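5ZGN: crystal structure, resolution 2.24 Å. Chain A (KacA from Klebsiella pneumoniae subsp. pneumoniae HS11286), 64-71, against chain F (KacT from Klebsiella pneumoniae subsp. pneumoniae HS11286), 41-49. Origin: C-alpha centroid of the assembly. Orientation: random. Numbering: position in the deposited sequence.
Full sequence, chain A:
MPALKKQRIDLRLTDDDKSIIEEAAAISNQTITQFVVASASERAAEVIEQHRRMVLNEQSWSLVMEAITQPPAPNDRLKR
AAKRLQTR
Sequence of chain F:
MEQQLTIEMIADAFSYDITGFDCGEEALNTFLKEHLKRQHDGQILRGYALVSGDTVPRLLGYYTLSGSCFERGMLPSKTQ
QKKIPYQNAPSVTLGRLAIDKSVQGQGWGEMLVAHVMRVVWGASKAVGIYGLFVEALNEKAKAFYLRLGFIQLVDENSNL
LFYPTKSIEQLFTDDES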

# COMPACT_ATOMS: atom_id res chain seq x y z
N VAL A 64 4.29 -24.96 -15.13
CA VAL A 64 5.24 -25.78 -14.38
C VAL A 64 4.50 -26.73 -13.46
O VAL A 64 4.92 -27.88 -13.26
CB VAL A 64 6.23 -24.89 -13.61
CG1 VAL A 64 7.34 -25.73 -13.00
CG2 VAL A 64 6.80 -23.81 -14.53
N MSE A 65 3.39 -26.28 -12.88
CA MSE A 65 2.56 -27.12 -12.03
C MSE A 65 1.98 -28.30 -12.81
O MSE A 65 1.99 -29.44 -12.33
CB MSE A 65 1.43 -26.30 -11.41
CG MSE A 65 0.45 -27.11 -10.57
SE MSE A 65 1.37 -28.35 -9.39
CE MSE A 65 0.60 -27.80 -7.70
N GLU A 66 1.49 -28.03 -14.02
CA GLU A 66 0.97 -29.11 -14.85
C GLU A 66 2.08 -30.02 -15.34
O GLU A 66 1.85 -31.22 -15.54
CB GLU A 66 0.18 -28.54 -16.03
CG GLU A 66 -1.13 -27.88 -15.65
CD GLU A 66 -1.80 -27.19 -16.82
OE1 GLU A 66 -3.05 -27.16 -16.85
OE2 GLU A 66 -1.08 -26.68 -17.71
N ALA A 67 3.28 -29.48 -15.54
CA ALA A 67 4.40 -30.30 -15.99
C ALA A 67 4.82 -31.31 -14.94
O ALA A 67 5.25 -32.42 -15.28
CB ALA A 67 5.58 -29.40 -16.37
N ILE A 68 4.72 -30.96 -13.65
CA ILE A 68 5.10 -31.87 -12.57
C ILE A 68 3.88 -32.63 -12.06
O ILE A 68 3.94 -33.26 -11.00
CB ILE A 68 5.78 -31.10 -11.42
CG1 ILE A 68 4.82 -30.07 -10.83
CG2 ILE A 68 7.05 -30.43 -11.91
CD1 ILE A 68 5.35 -29.40 -9.58
N THR A 69 2.78 -32.59 -12.81
CA THR A 69 1.55 -33.30 -12.44
C THR A 69 1.47 -34.56 -13.30
O THR A 69 1.03 -34.51 -14.45
CB THR A 69 0.33 -32.41 -12.62
OG1 THR A 69 0.42 -31.28 -11.75
CG2 THR A 69 -0.95 -33.19 -12.29
N GLN A 70 1.91 -35.68 -12.73
CA GLN A 70 2.01 -36.94 -13.47
C GLN A 70 1.44 -38.07 -12.62
O GLN A 70 2.00 -38.37 -11.54
CB GLN A 70 3.46 -37.23 -13.84
CG GLN A 70 4.12 -36.15 -14.69
CD GLN A 70 5.63 -36.20 -14.62
OE1 GLN A 70 6.23 -37.27 -14.50
NE2 GLN A 70 6.26 -35.03 -14.69
N PRO A 71 0.34 -38.72 -13.04
CA PRO A 71 -0.18 -39.88 -12.30
C PRO A 71 0.81 -41.04 -12.27
O PRO A 71 0.95 -41.73 -13.29
CB PRO A 71 -1.44 -40.26 -13.08
CG PRO A 71 -1.81 -39.07 -13.88
CD PRO A 71 -0.61 -38.20 -14.04
N ASP F 41 -3.61 -28.37 -1.57
CA ASP F 41 -2.62 -28.56 -2.62
C ASP F 41 -3.34 -28.61 -3.96
O ASP F 41 -4.57 -28.66 -4.03
CB ASP F 41 -1.80 -29.83 -2.40
CG ASP F 41 -2.66 -31.04 -2.14
OD1 ASP F 41 -3.26 -31.58 -3.10
OD2 ASP F 41 -2.74 -31.47 -0.97
N GLY F 42 -2.55 -28.58 -5.04
CA GLY F 42 -3.04 -28.69 -6.40
C GLY F 42 -2.67 -27.51 -7.27
O GLY F 42 -2.56 -27.67 -8.50
N GLN F 43 -2.46 -26.34 -6.68
CA GLN F 43 -2.15 -25.13 -7.43
C GLN F 43 -0.70 -24.68 -7.28
O GLN F 43 -0.09 -24.26 -8.27
CB GLN F 43 -3.09 -24.00 -6.99
CG GLN F 43 -4.55 -24.43 -6.82
CD GLN F 43 -5.14 -25.02 -8.09
OE1 GLN F 43 -5.15 -26.24 -8.28
NE2 GLN F 43 -5.62 -24.16 -8.98
N ILE F 44 -0.11 -24.78 -6.09
CA ILE F 44 1.29 -24.46 -5.85
C ILE F 44 2.06 -25.67 -5.36
O ILE F 44 3.20 -25.90 -5.78
CB ILE F 44 1.43 -23.28 -4.87
CG1 ILE F 44 0.71 -22.05 -5.41
CG2 ILE F 44 2.91 -22.99 -4.58
CD1 ILE F 44 -0.63 -21.79 -4.76
N LEU F 45 1.46 -26.45 -4.47
CA LEU F 45 2.08 -27.66 -3.95
C LEU F 45 1.46 -28.89 -4.61
O LEU F 45 0.23 -29.00 -4.72
CB LEU F 45 1.93 -27.75 -2.43
CG LEU F 45 2.47 -26.61 -1.58
CD1 LEU F 45 1.83 -26.61 -0.20
CD2 LEU F 45 3.99 -26.67 -1.47
N ARG F 46 2.32 -29.81 -5.04
CA ARG F 46 1.91 -31.07 -5.63
C ARG F 46 2.53 -32.19 -4.81
O ARG F 46 3.75 -32.23 -4.63
CB ARG F 46 2.32 -31.18 -7.10
CG ARG F 46 1.86 -32.46 -7.79
CD ARG F 46 0.55 -32.24 -8.58
NE ARG F 46 -0.62 -32.54 -7.78
CZ ARG F 46 -1.85 -32.09 -8.03
NH1 ARG F 46 -2.09 -31.31 -9.08
NH2 ARG F 46 -2.86 -32.43 -7.23
N GLY F 47 1.69 -33.09 -4.32
CA GLY F 47 2.11 -34.14 -3.41
C GLY F 47 2.10 -35.51 -4.11
O GLY F 47 1.18 -35.81 -4.87
N TYR F 48 3.12 -36.30 -3.82
CA TYR F 48 3.18 -37.70 -4.21
C TYR F 48 3.30 -38.54 -2.95
O TYR F 48 3.79 -38.08 -1.92
CB TYR F 48 4.37 -37.97 -5.15
CG TYR F 48 4.19 -37.41 -6.54
CD1 TYR F 48 4.44 -36.07 -6.81
CD2 TYR F 48 3.76 -38.22 -7.59
CE1 TYR F 48 4.28 -35.55 -8.08
CE2 TYR F 48 3.60 -37.71 -8.87
CZ TYR F 48 3.85 -36.37 -9.10
OH TYR F 48 3.69 -35.86 -10.37
N ALA F 49 2.84 -39.79 -3.04
CA ALA F 49 2.67 -40.62 -1.85
C ALA F 49 3.24 -42.01 -2.07
O ALA F 49 3.01 -42.64 -3.11
CB ALA F 49 1.19 -40.72 -1.46

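The contact joins the end of a KacA helix, and the loop that follows it, to a KacT segment that runs from a turn into a β-strand. Val A64 to Ala A67 are helical; Ile A68, at phi/psi -95/13, is the first residue to leave helical geometry. The two backbones stay well apart, with the CA atoms of Met A65 and Ile F44 at 6.8 Å and those of Thr A69 and Arg F46 at 7.2 Å, so side chains must bridge the gap. Together the stretches bury 384 Å², most of it on Met A65, Arg F46 and Tyr F48.

Met A65, modelled as selenomethionine, contributes the largest share, 108 Å². Its CA-to-CB bond points toward KacT, and its terminal methyl enters a pocket lined largely by backbone: CE lies 3.3 Å from Gly F42 O, 3.2 Å from Leu F45 O and 3.5 Å from Ile F44 C. The turn is held by a backbone hydrogen bond from Gly F42 N to Leu F45 O (2.8 Å), so one carbonyl oxygen both closes the turn and touches the methyl. Gly F42 has phi/psi 122/-27, where a CB would be jammed against the preceding carbonyl oxygen; the backbone alone therefore calls for glycine. Ile F44 and Leu F45 direct their CA-to-CB bonds away, consistent with Met A65 meeting main chain here.

Arg F46, covering 72 Å², packs through its aliphatic portion. Met A65 SE is 3.8 Å from Arg F46 CB, while Thr A69 OG1 is 3.3 Å from Arg F46 CD and lies near the plane of the guanidinium, at its edge. These are packing contacts. The Thr A69 hydroxyl donates within its own chain, in a very short hydrogen bond from OG1 to Met A65 O (2.5 Å), which ties the loop back to the helix.

Tyr F48 supplies the directional chemistry. Its CA-to-CB bond also points toward KacA, and its hydroxyl forms both hydrogen bonds between the stretches. Tyr F48 OH donates to Ile A68 O at 2.7 Å and accepts from Gln A70 N at 3.0 Å, with an N-H...acceptor angle of 148°. Both hydrogen-bonding partners are main-chain atoms, so these bonds depend on the path of the loop; the side chain of Gln A70 adds a contact, its CB 3.7 Å from Tyr F48 OH. Ile A68 O lies near the ring plane, at its edge, as expected for a hydroxyl bonding in that plane. A further bond within KacA, from Gln A70 NE2 to Ala A67 O (2.9 Å, 162°), links the loop to the last helical residue.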